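Local coordinates for protein diadenosine tetraphosphatase, putative (Trypanosoma brucei, PDB 2QJC) that binds two manganese ions and probably hydrolyses phosphoanhydride or phosphoester substrates, perhaps diadenosine tetraphosphate, as a calcineurin-like phosphoesterase, at residues H141-H145 and E157-M161; Y8-V12 and V150-E155; A191-P197 and Y214-A218; A75-L79 and L126-I130; G19-I23 and A40-K44. One frame throughout, in Å; residues are numbered along the deposited sequence.

Interaction 1 (H141-H145 and E157-M161). With MN (manganese (II) ion), chain C.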
# COMPACT_ATOMS: atom_id res chain seq x y z
N HIS A 141 -1.60 3.72 2.34
CA HIS A 141 -0.33 3.02 2.57
C HIS A 141 -0.09 2.52 4.00
O HIS A 141 0.24 1.34 4.20
CB HIS A 141 0.86 3.88 2.12
CG HIS A 141 2.18 3.23 2.38
ND1 HIS A 141 2.57 2.06 1.76
CD2 HIS A 141 3.18 3.54 3.25
CE1 HIS A 141 3.74 1.68 2.24
NE2 HIS A 141 4.13 2.56 3.14
N ALA A 142 -0.25 3.40 4.98
CA ALA A 142 -0.03 3.03 6.38
C ALA A 142 -1.32 2.97 7.19
O ALA A 142 -1.46 2.14 8.09
CB ALA A 142 0.95 4.02 7.04
N GLY A 143 -2.26 3.86 6.89
CA GLY A 143 -3.51 3.86 7.62
C GLY A 143 -4.30 5.14 7.45
O GLY A 143 -3.97 5.97 6.60
N LEU A 144 -5.34 5.30 8.26
CA LEU A 144 -6.17 6.50 8.23
C LEU A 144 -6.41 6.96 9.66
O LEU A 144 -6.54 6.14 10.57
CB LEU A 144 -7.52 6.21 7.57
CG LEU A 144 -7.54 5.86 6.07
CD1 LEU A 144 -8.95 5.45 5.67
CD2 LEU A 144 -7.08 7.05 5.25
N HIS A 145 -6.44 8.27 9.88
CA HIS A 145 -6.69 8.77 11.23
C HIS A 145 -8.19 8.59 11.47
O HIS A 145 -9.02 9.17 10.76
CB HIS A 145 -6.29 10.25 11.35
CG HIS A 145 -6.22 10.73 12.76
ND1 HIS A 145 -7.30 10.71 13.62
CD2 HIS A 145 -5.17 11.20 13.49
CE1 HIS A 145 -6.93 11.15 14.81
NE2 HIS A 145 -5.64 11.45 14.75
N GLU A 157 0.78 11.33 7.93
CA GLU A 157 0.09 10.31 8.72
C GLU A 157 -0.33 9.10 7.87
O GLU A 157 -0.04 7.96 8.23
CB GLU A 157 -1.15 10.90 9.40
CG GLU A 157 -0.90 12.22 10.14
CD GLU A 157 -2.12 12.70 10.93
OE1 GLU A 157 -3.25 12.27 10.61
OE2 GLU A 157 -1.95 13.51 11.86
N VAL A 158 -0.99 9.34 6.74
CA VAL A 158 -1.45 8.24 5.90
C VAL A 158 -0.34 7.40 5.26
O VAL A 158 -0.59 6.29 4.80
CB VAL A 158 -2.40 8.75 4.78
CG1 VAL A 158 -3.65 9.37 5.40
CG2 VAL A 158 -1.68 9.75 3.89
N THR A 159 0.89 7.91 5.26
CA THR A 159 1.99 7.14 4.67
C THR A 159 3.00 6.60 5.66
O THR A 159 3.88 5.82 5.27
CB THR A 159 2.76 7.97 3.61
OG1 THR A 159 3.26 9.18 4.20
CG2 THR A 159 1.87 8.31 2.43
N THR A 160 2.89 6.98 6.93
CA THR A 160 3.86 6.51 7.94
C THR A 160 3.34 6.03 9.29
O THR A 160 4.12 5.47 10.08
CB THR A 160 4.90 7.62 8.28
OG1 THR A 160 4.27 8.64 9.06
CG2 THR A 160 5.47 8.25 7.01
N MSE A 161 2.06 6.21 9.58
CA MSE A 161 1.55 5.82 10.91
C MSE A 161 1.57 4.34 11.28
O MSE A 161 1.24 3.46 10.47
CB MSE A 161 0.13 6.37 11.11
CG MSE A 161 -0.99 5.53 10.48
SE MSE A 161 -2.75 6.36 10.66
CE MSE A 161 -3.01 6.23 12.56
MN MN C . 6.19 2.23 4.21
O HOH W 1 0.51 1.03 9.54
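The selenium of selenomethionine M161 rests on bare main chain, 3.7 Å from L144 N and close to the carbonyl carbon of G143. M161 CG takes the position between its own backbone N and carbonyl carbon (chi1 82°), and a bend at chi3 then swings CE toward L144 O. G143, whose backbone angles suit glycine, offers no CB to keep the SE at a distance. Beside it, A142 N donates to V158 O (2.9 Å), a fairly straight bond at 160°, and A142 CB packs on the turn at 159-161. A water donates to both A142 O and M161 O, at 2.7 Å from each, tying the end of this turn to the loop. The loop belongs to the dinuclear metal centre of the calcineurin-like phosphoesterase fold: H141 NE2 binds manganese at 2.3 Å, in a site shared with D55, N81 and H204. The opposite ring nitrogen of H141 is hydrogen-bonded to V53 O, which fixes the ring's rotation, while the ring edge at CD2 faces T159 O at 3.1 Å. T160 O in turn holds H204 NE2, making the 157-161 segment a second shell to the metal. At the far end the carboxylate of E157 brings OE1 to the ring edge of H145, near its plane, 3.6 Å from CD2; E157 OE1 has its salt bridge with R148, and H145 NE2 its bond to L177 O.

Interaction 2 (Y8-V12 and V150-E155)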
# COMPACT_ATOMS: atom_id res chain seq x y z
N TYR A 8 -4.54 18.75 1.80
CA TYR A 8 -4.61 17.41 2.44
C TYR A 8 -4.21 16.30 1.47
O TYR A 8 -3.85 16.56 0.32
CB TYR A 8 -6.03 17.13 2.94
CG TYR A 8 -6.63 18.20 3.82
CD1 TYR A 8 -7.09 19.40 3.29
CD2 TYR A 8 -6.78 17.99 5.19
CE1 TYR A 8 -7.71 20.36 4.09
CE2 TYR A 8 -7.39 18.93 6.01
CZ TYR A 8 -7.86 20.12 5.45
OH TYR A 8 -8.49 21.04 6.25
N ALA A 9 -4.28 15.06 1.95
CA ALA A 9 -3.95 13.89 1.14
C ALA A 9 -4.92 13.75 -0.03
O ALA A 9 -6.11 13.99 0.11
CB ALA A 9 -3.99 12.64 2.02
N ASN A 10 -4.40 13.34 -1.18
CA ASN A 10 -5.21 13.19 -2.39
C ASN A 10 -6.00 11.88 -2.45
O ASN A 10 -5.44 10.79 -2.28
CB ASN A 10 -4.30 13.32 -3.62
CG ASN A 10 -3.64 14.70 -3.70
OD1 ASN A 10 -2.65 14.89 -4.41
ND2 ASN A 10 -4.21 15.67 -2.99
N VAL A 11 -7.30 12.01 -2.69
CA VAL A 11 -8.22 10.88 -2.76
C VAL A 11 -8.79 10.59 -4.16
O VAL A 11 -9.26 11.50 -4.84
CB VAL A 11 -9.43 11.09 -1.79
CG1 VAL A 11 -10.34 9.88 -1.82
CG2 VAL A 11 -8.93 11.35 -0.37
N VAL A 12 -8.75 9.32 -4.55
CA VAL A 12 -9.28 8.88 -5.84
C VAL A 12 -10.42 7.90 -5.58
O VAL A 12 -10.29 6.98 -4.77
CB VAL A 12 -8.17 8.19 -6.70
CG1 VAL A 12 -8.78 7.37 -7.82
CG2 VAL A 12 -7.25 9.24 -7.28
N VAL A 150 -12.25 11.40 5.65
CA VAL A 150 -11.45 10.78 4.60
C VAL A 150 -10.81 11.82 3.68
O VAL A 150 -9.65 11.68 3.27
CB VAL A 150 -12.30 9.81 3.74
CG1 VAL A 150 -11.44 9.15 2.67
CG2 VAL A 150 -12.93 8.74 4.63
N ASP A 151 -11.56 12.87 3.36
CA ASP A 151 -11.08 13.93 2.47
C ASP A 151 -10.21 14.96 3.18
O ASP A 151 -9.65 15.86 2.54
CB ASP A 151 -12.27 14.62 1.80
CG ASP A 151 -13.09 13.67 0.96
OD1 ASP A 151 -12.53 13.08 0.01
OD2 ASP A 151 -14.29 13.50 1.25
N ARG A 152 -10.09 14.84 4.50
CA ARG A 152 -9.28 15.77 5.27
C ARG A 152 -8.19 15.07 6.07
O ARG A 152 -7.94 15.38 7.24
CB ARG A 152 -10.17 16.61 6.19
CG ARG A 152 -11.13 17.50 5.41
CD ARG A 152 -11.88 18.45 6.31
NE ARG A 152 -12.74 19.34 5.53
CZ ARG A 152 -13.50 20.30 6.04
NH1 ARG A 152 -13.51 20.51 7.36
NH2 ARG A 152 -14.24 21.06 5.25
N GLN A 153 -7.53 14.11 5.42
CA GLN A 153 -6.45 13.36 6.05
C GLN A 153 -5.14 14.06 5.70
O GLN A 153 -5.12 14.92 4.81
CB GLN A 153 -6.44 11.92 5.53
CG GLN A 153 -7.71 11.10 5.87
CD GLN A 153 -7.68 10.49 7.26
OE1 GLN A 153 -6.66 9.94 7.70
NE2 GLN A 153 -8.81 10.54 7.96
N TYR A 154 -4.06 13.69 6.38
CA TYR A 154 -2.75 14.28 6.15
C TYR A 154 -1.75 13.26 5.60
O TYR A 154 -1.69 12.13 6.07
CB TYR A 154 -2.21 14.88 7.45
CG TYR A 154 -2.96 16.12 7.91
CD1 TYR A 154 -3.44 16.24 9.21
CD2 TYR A 154 -3.19 17.18 7.03
CE1 TYR A 154 -4.13 17.38 9.63
CE2 TYR A 154 -3.87 18.32 7.43
CZ TYR A 154 -4.34 18.42 8.73
OH TYR A 154 -5.02 19.55 9.12
N GLU A 155 -0.98 13.69 4.61
CA GLU A 155 0.01 12.86 3.93
C GLU A 155 1.03 12.14 4.82
O GLU A 155 1.26 10.94 4.65
CB GLU A 155 0.74 13.70 2.88
CG GLU A 155 2.01 13.07 2.33
CD GLU A 155 2.51 13.77 1.09
OE1 GLU A 155 2.30 15.00 0.98
OE2 GLU A 155 3.11 13.09 0.23
O HOH W 2 -7.32 13.73 2.39
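The ring of Y8 fits between R152 and Y154, which approach it from opposite sides. Y8 CG stands anti to its carbonyl carbon (chi1 -53°), and this choice turns the ring out over the 150-155 loop. R152 has the same kind of first torsion and then runs extended as far as NE, alongside the tyrosine and pointing the same way. R152 CG makes a CH-pi contact over one face of Y8, 4.3 Å from the ring centroid, and R152 CB reaches Y8 CE2 at 3.6 Å. On the other side the Y154 ring is almost parallel to that of Y8, 6° between planes, but slid so far that they barely overlap; the touching atoms are Y8 CD2 and Y154 CE2, 3.7 Å apart. Q153 O lies at the edge of the Y8 ring, near its plane, and accepts A9 N at 3.0 Å. That N-H points straight at the oxygen (172°), although the donor sits above the carbonyl plane. A9 CB packs near Q153 O and E155 N, and V11 sends CG2 toward V150 O (3.7 Å). A water accepts from Q153 N and lies 2.6 Å from A9 O, bridging the two chains. Q153 directs its amide oxygen inward, to H145 N. The arrangement is that of an N-terminal arm leading into an edge strand, 11-13, which pairs in parallel with strand 129-132, laid across the loop whose Y154 is the N-cap of helix 155-160.

Interaction 3 (A191-P197 and Y214-A218)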
# COMPACT_ATOMS: atom_id res chain seq x y z
N ALA A 191 -4.57 0.40 13.62
CA ALA A 191 -5.71 -0.40 13.16
C ALA A 191 -6.70 -0.81 14.24
O ALA A 191 -7.90 -0.94 13.97
CB ALA A 191 -5.21 -1.63 12.41
N SER A 192 -6.23 -1.03 15.47
CA SER A 192 -7.14 -1.43 16.54
C SER A 192 -8.15 -0.32 16.85
O SER A 192 -9.19 -0.58 17.46
CB SER A 192 -6.37 -1.76 17.82
OG SER A 192 -5.87 -0.59 18.43
N MSE A 193 -7.86 0.90 16.42
CA MSE A 193 -8.74 2.04 16.69
C MSE A 193 -9.70 2.37 15.55
O MSE A 193 -10.54 3.27 15.69
CB MSE A 193 -7.90 3.28 16.98
CG MSE A 193 -6.86 3.10 18.07
SE MSE A 193 -7.67 2.85 19.80
CE MSE A 193 -8.05 4.70 20.21
N TRP A 194 -9.58 1.65 14.43
CA TRP A 194 -10.44 1.91 13.27
C TRP A 194 -11.82 1.29 13.45
O TRP A 194 -11.95 0.13 13.84
CB TRP A 194 -9.76 1.38 12.00
CG TRP A 194 -10.63 1.49 10.78
CD1 TRP A 194 -11.31 0.48 10.16
CD2 TRP A 194 -10.99 2.69 10.09
NE1 TRP A 194 -12.07 0.98 9.13
CE2 TRP A 194 -11.89 2.33 9.06
CE3 TRP A 194 -10.64 4.04 10.24
CZ2 TRP A 194 -12.46 3.27 8.19
CZ3 TRP A 194 -11.19 4.98 9.37
CH2 TRP A 194 -12.09 4.59 8.36
N ARG A 195 -12.85 2.07 13.15
CA ARG A 195 -14.22 1.59 13.32
C ARG A 195 -15.09 1.42 12.08
O ARG A 195 -16.21 0.92 12.18
CB ARG A 195 -14.93 2.49 14.34
CG ARG A 195 -14.19 2.54 15.66
CD ARG A 195 -15.07 3.05 16.78
NE ARG A 195 -14.37 3.00 18.06
CZ ARG A 195 -14.94 3.24 19.24
NH1 ARG A 195 -16.23 3.56 19.29
NH2 ARG A 195 -14.23 3.17 20.36
N GLY A 196 -14.60 1.81 10.91
CA GLY A 196 -15.39 1.65 9.70
C GLY A 196 -16.33 2.82 9.46
O GLY A 196 -16.05 3.93 9.89
N PRO A 197 -17.47 2.59 8.78
CA PRO A 197 -17.95 1.33 8.22
C PRO A 197 -17.08 0.68 7.14
O PRO A 197 -17.20 -0.52 6.90
CB PRO A 197 -19.34 1.70 7.70
CG PRO A 197 -19.13 3.10 7.21
CD PRO A 197 -18.31 3.72 8.32
N TYR A 214 -8.32 -7.67 12.92
CA TYR A 214 -9.28 -6.58 12.91
C TYR A 214 -10.29 -6.74 11.80
O TYR A 214 -11.08 -5.84 11.52
CB TYR A 214 -8.54 -5.25 12.78
CG TYR A 214 -7.43 -5.09 13.80
CD1 TYR A 214 -7.72 -5.00 15.17
CD2 TYR A 214 -6.10 -5.03 13.40
CE1 TYR A 214 -6.69 -4.86 16.11
CE2 TYR A 214 -5.07 -4.89 14.33
CZ TYR A 214 -5.37 -4.80 15.68
OH TYR A 214 -4.36 -4.65 16.58
N LYS A 215 -10.25 -7.90 11.14
CA LYS A 215 -11.20 -8.17 10.08
C LYS A 215 -12.58 -8.17 10.71
O LYS A 215 -12.74 -8.50 11.88
CB LYS A 215 -10.93 -9.53 9.43
CG LYS A 215 -9.54 -9.67 8.83
CD LYS A 215 -9.33 -11.00 8.15
CE LYS A 215 -10.03 -11.06 6.79
NZ LYS A 215 -9.68 -12.31 6.06
N PRO A 216 -13.60 -7.77 9.95
CA PRO A 216 -13.49 -7.34 8.55
C PRO A 216 -13.29 -5.82 8.40
O PRO A 216 -13.31 -5.31 7.28
CB PRO A 216 -14.82 -7.79 7.97
CG PRO A 216 -15.76 -7.47 9.09
CD PRO A 216 -15.01 -7.97 10.32
N LEU A 217 -13.09 -5.12 9.51
CA LEU A 217 -12.92 -3.66 9.45
C LEU A 217 -11.58 -3.18 8.91
O LEU A 217 -11.48 -2.06 8.41
CB LEU A 217 -13.15 -3.06 10.84
CG LEU A 217 -14.59 -3.12 11.36
CD1 LEU A 217 -14.68 -2.45 12.72
CD2 LEU A 217 -15.53 -2.42 10.37
N ALA A 218 -10.55 -4.02 8.99
CA ALA A 218 -9.23 -3.64 8.49
C ALA A 218 -8.37 -4.86 8.13
O ALA A 218 -8.60 -5.96 8.65
CB ALA A 218 -8.50 -2.76 9.52
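One face of the Y214 ring lies on the A191-S192 peptide: A191 C stands 4.2 Å above the ring plane, over its centre, and S192 N is displaced toward the rim on the same side. Methyl and methylene groups flank this peptide, A191 CB meeting Y214 CD2 at 3.7 Å and S192 CB meeting Y214 CE1 at 3.6 Å. The indole of W194 is used differently. Its edge at CD1 faces L217 O, near the ring plane and 3.1 Å away, while G196 N, farther along its own segment, sits over one face near the rim. Setting CG anti to the backbone N (chi1 175°) carries the W194 ring toward V200 of strand 199-202, and NE1 is hydrogen-bonded to E198 O, just before that strand. L217 is the apolar wedge: its CB lies 4.0 Å from W194 CD1, and its branched end spreads along the 195-197 backbone, CD1 at 3.7 Å from R195 O and CD2 at 4.1 Å from G196 CA. G196 has no side chain to hinder that methyl. L217 also shares a backbone hydrogen bond with V200. Cis peptides precede both P197 and P216, one in each loop. S192 OG is held by P189 O. The contact joins the loops that lead into strands 199-202 and 218-220, neighbouring parallel strands at one margin of a mixed five-stranded sheet of the metallophosphoesterase fold.

Interaction 4 (A75-L79 and L126-I130)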
# COMPACT_ATOMS: atom_id res chain seq x y z
N ALA A 75 -2.69 -1.15 -13.78
CA ALA A 75 -2.88 -1.26 -12.33
C ALA A 75 -2.83 0.06 -11.57
O ALA A 75 -2.14 1.01 -11.98
CB ALA A 75 -1.85 -2.22 -11.75
N TYR A 76 -3.56 0.12 -10.46
CA TYR A 76 -3.60 1.30 -9.60
C TYR A 76 -2.66 1.10 -8.41
O TYR A 76 -2.18 -0.01 -8.16
CB TYR A 76 -5.02 1.51 -9.05
CG TYR A 76 -5.99 2.11 -10.04
CD1 TYR A 76 -6.08 3.50 -10.20
CD2 TYR A 76 -6.82 1.30 -10.81
CE1 TYR A 76 -6.98 4.06 -11.10
CE2 TYR A 76 -7.72 1.85 -11.72
CZ TYR A 76 -7.80 3.23 -11.86
OH TYR A 76 -8.68 3.78 -12.76
N SER A 77 -2.42 2.17 -7.67
CA SER A 77 -1.58 2.12 -6.49
C SER A 77 -1.61 3.43 -5.74
O SER A 77 -1.75 4.50 -6.35
CB SER A 77 -0.12 1.83 -6.86
OG SER A 77 0.69 1.86 -5.70
N VAL A 78 -1.53 3.37 -4.41
CA VAL A 78 -1.47 4.61 -3.67
C VAL A 78 0.01 4.86 -3.47
O VAL A 78 0.85 4.00 -3.80
CB VAL A 78 -2.24 4.55 -2.30
CG1 VAL A 78 -3.74 4.54 -2.57
CG2 VAL A 78 -1.82 3.33 -1.47
N LEU A 79 0.34 6.03 -2.95
CA LEU A 79 1.73 6.41 -2.73
C LEU A 79 2.26 5.92 -1.39
O LEU A 79 1.65 6.18 -0.35
CB LEU A 79 1.86 7.93 -2.81
CG LEU A 79 3.28 8.51 -2.79
CD1 LEU A 79 4.08 7.96 -3.97
CD2 LEU A 79 3.19 10.03 -2.86
N LEU A 126 0.51 9.00 -8.47
CA LEU A 126 -0.18 8.18 -7.49
C LEU A 126 -0.88 8.98 -6.38
O LEU A 126 -0.30 9.89 -5.81
CB LEU A 126 0.79 7.20 -6.82
CG LEU A 126 1.61 6.24 -7.69
CD1 LEU A 126 2.41 5.34 -6.77
CD2 LEU A 126 0.69 5.40 -8.59
N PRO A 127 -2.14 8.63 -6.07
CA PRO A 127 -2.87 9.33 -5.02
C PRO A 127 -2.45 8.72 -3.68
O PRO A 127 -1.69 7.74 -3.64
CB PRO A 127 -4.33 9.02 -5.36
CG PRO A 127 -4.24 7.61 -5.85
CD PRO A 127 -2.99 7.62 -6.73
N HIS A 128 -2.93 9.29 -2.59
CA HIS A 128 -2.61 8.79 -1.26
C HIS A 128 -3.66 7.78 -0.81
O HIS A 128 -3.36 6.83 -0.07
CB HIS A 128 -2.56 9.95 -0.26
CG HIS A 128 -1.53 10.98 -0.57
ND1 HIS A 128 -0.19 10.81 -0.30
CD2 HIS A 128 -1.64 12.21 -1.14
CE1 HIS A 128 0.48 11.88 -0.68
NE2 HIS A 128 -0.38 12.74 -1.20
N ILE A 129 -4.89 8.00 -1.25
CA ILE A 129 -6.01 7.15 -0.88
C ILE A 129 -6.89 6.79 -2.06
O ILE A 129 -7.17 7.62 -2.91
CB ILE A 129 -6.89 7.86 0.18
CG1 ILE A 129 -6.04 8.18 1.41
CG2 ILE A 129 -8.08 6.98 0.56
CD1 ILE A 129 -6.71 9.12 2.39
N ILE A 130 -7.33 5.53 -2.11
CA ILE A 130 -8.22 5.09 -3.18
C ILE A 130 -9.46 4.44 -2.56
O ILE A 130 -9.34 3.54 -1.72
CB ILE A 130 -7.53 4.07 -4.13
CG1 ILE A 130 -6.41 4.77 -4.90
CG2 ILE A 130 -8.56 3.49 -5.13
CD1 ILE A 130 -5.58 3.82 -5.76
O HOH W 3 -0.94 6.26 1.04
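P127 O is gripped twice by the 75-79 chain. L79 N donates to it at 2.7 Å, approaching nearly along the C=O axis although the N-H itself is bent (136°), and V78 CA adds a CA-H...O contact at 3.1 Å. A water continues the link, donating to L79 O (2.9 Å) and to H128 O (2.7 Å), so the two chains are joined without regular strand pairing. Within the first segment, S77 OG donates to V78 O and helps to set that peptide.

Around this polar spine the packing is aliphatic. L126 lies across the carbonyls of S77 and V78, CD2 at 3.4 Å from S77 O and CD1 near V78 O. V78 puts CG1 anti to its carbonyl carbon (chi1 -72°), where it meets I130 CG1 at 3.6 Å, the two side chains crossing at a slant. L79 crosses L126 at about a right angle but runs alongside H128, its CD2 3.9 Å from H128 CE1. H128 ND1, buried by this contact, has no hydrogen-bonding partner in the model, though the placement of the ring's nitrogens is uncertain. The contact bridges the two mixed sheets of the metallophosphoesterase core, strand 76-77 being the outermost of one and strand 129-132 an inner strand of the other. It lies at the exit from strand 76-77, just before the family's GNH motif, whose N81 binds manganese.

Interaction 5 (G19-I23 and A40-K44)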
# COMPACT_ATOMS: atom_id res chain seq x y z
N GLY A 19 -16.22 -5.27 -10.49
CA GLY A 19 -15.72 -6.61 -10.73
C GLY A 19 -14.80 -7.03 -9.60
O GLY A 19 -14.77 -6.40 -8.54
N ARG A 20 -14.04 -8.09 -9.83
CA ARG A 20 -13.11 -8.63 -8.85
C ARG A 20 -11.93 -7.66 -8.65
O ARG A 20 -11.36 -7.15 -9.62
CB ARG A 20 -12.62 -9.97 -9.35
CG ARG A 20 -11.84 -10.83 -8.40
CD ARG A 20 -11.13 -11.88 -9.24
NE ARG A 20 -10.46 -12.90 -8.46
CZ ARG A 20 -9.45 -13.63 -8.92
NH1 ARG A 20 -8.99 -13.45 -10.15
NH2 ARG A 20 -8.90 -14.54 -8.13
N VAL A 21 -11.56 -7.41 -7.39
CA VAL A 21 -10.46 -6.50 -7.09
C VAL A 21 -9.36 -7.17 -6.26
O VAL A 21 -9.62 -7.82 -5.25
CB VAL A 21 -10.97 -5.25 -6.34
CG1 VAL A 21 -9.79 -4.34 -5.95
CG2 VAL A 21 -11.95 -4.50 -7.21
N ILE A 22 -8.11 -6.99 -6.70
CA ILE A 22 -6.96 -7.57 -6.03
C ILE A 22 -6.06 -6.47 -5.48
O ILE A 22 -5.56 -5.63 -6.22
CB ILE A 22 -6.19 -8.47 -7.02
CG1 ILE A 22 -7.10 -9.63 -7.46
CG2 ILE A 22 -4.93 -9.03 -6.38
CD1 ILE A 22 -6.55 -10.46 -8.57
N ILE A 23 -5.87 -6.48 -4.16
CA ILE A 23 -5.06 -5.48 -3.48
C ILE A 23 -3.81 -6.16 -2.91
O ILE A 23 -3.92 -7.11 -2.11
CB ILE A 23 -5.87 -4.81 -2.35
CG1 ILE A 23 -7.18 -4.27 -2.94
CG2 ILE A 23 -5.06 -3.68 -1.71
CD1 ILE A 23 -8.16 -3.74 -1.91
N ALA A 40 -0.84 -16.80 -8.73
CA ALA A 40 -1.46 -17.37 -7.55
C ALA A 40 -2.92 -16.96 -7.34
O ALA A 40 -3.64 -17.60 -6.56
CB ALA A 40 -0.64 -17.03 -6.31
N VAL A 41 -3.37 -15.90 -8.00
CA VAL A 41 -4.76 -15.47 -7.86
C VAL A 41 -5.50 -15.61 -9.18
O VAL A 41 -6.69 -15.31 -9.27
CB VAL A 41 -4.87 -13.98 -7.40
CG1 VAL A 41 -4.03 -13.75 -6.15
CG2 VAL A 41 -4.45 -13.05 -8.53
N SER A 42 -4.78 -16.07 -10.21
CA SER A 42 -5.36 -16.26 -11.53
C SER A 42 -5.84 -14.92 -12.09
O SER A 42 -6.98 -14.78 -12.53
CB SER A 42 -6.53 -17.25 -11.47
OG SER A 42 -6.11 -18.50 -10.96
N PHE A 43 -4.94 -13.94 -12.05
CA PHE A 43 -5.22 -12.59 -12.54
C PHE A 43 -5.64 -12.61 -14.01
O PHE A 43 -4.93 -13.17 -14.85
CB PHE A 43 -3.98 -11.72 -12.36
CG PHE A 43 -4.18 -10.29 -12.79
CD1 PHE A 43 -4.95 -9.42 -12.03
CD2 PHE A 43 -3.60 -9.82 -13.97
CE1 PHE A 43 -5.14 -8.11 -12.44
CE2 PHE A 43 -3.80 -8.51 -14.38
CZ PHE A 43 -4.57 -7.66 -13.62
N LYS A 44 -6.77 -11.99 -14.31
CA LYS A 44 -7.28 -11.94 -15.67
C LYS A 44 -7.34 -10.51 -16.18
O LYS A 44 -8.32 -9.81 -15.97
CB LYS A 44 -8.69 -12.56 -15.74
CG LYS A 44 -8.84 -13.86 -14.98
CD LYS A 44 -7.82 -14.90 -15.43
CE LYS A 44 -7.99 -15.27 -16.90
NZ LYS A 44 -7.02 -16.34 -17.29
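The guanidinium of R20 reaches the carbonyls of V41 and S42 at the C-terminal end of helix 31-41. R20 NH2 donates to V41 O at 2.6 Å (153° at the hydrogen), with the nitrogen in the carbonyl plane and the oxygen close to the guanidinium plane. NH1 adds two weak bonds, one to the same V41 O at 3.1 Å and one to S42 O at 3.4 Å. Both oxygens are met at the guanidinium's edge. An extended side chain makes the reach possible, with CG anti to the backbone N (chi1 -169°) and no bend before NE. D48 forms a salt bridge with NH1 and also accepts K44 N, which probably helps to balance the arginine's charge. The positive group probably also suits the partial negative charge gathered at the helix end. S42, with positive phi, closes helix 31-41 in a Schellman motif and turns its own carbonyl toward R20.

I22 packs on one face of the guanidinium, CD1 4.2 Å from its plane and offset toward the rim. The same methyl presses on V41 CG2 at 3.3 Å, tighter than ordinary van der Waals contact, and meets the F43 ring at its edge, 4.0 Å from F43 CD1. V41 itself continues toward I242 of strand 240-245, and F43 toward L50. Strand 21-24, helix 31-41 and strand 49-52 form a beta-alpha-beta crossover, and this contact packs the foot of its helix against its first strand, at the end away from the metal-binding D26 and H28 that follow that strand.

Overall arrangement
The manganese site lies nearest interaction 1, which supplies H141. Interaction 4 backs it: L79 O is 3.5 Å from H141 CB, and the V78 side chain comes about 5 Å from that of H141. Interaction 2 touches both, through H145 N to Q153 OE1 (2.8 Å) and V12 N to I129 O (2.8 Å); along the chain it encloses interactions 4 and 5. Interaction 3 meets interaction 1 where L144 CD1 and W194 CH2 are 4.2 Å apart. Interaction 5 touches none of the others; its centre is about 25 Å from that of interaction 1, across the chain's centre, yet it shares a sheet with interaction 4, about 17 Å away between centres.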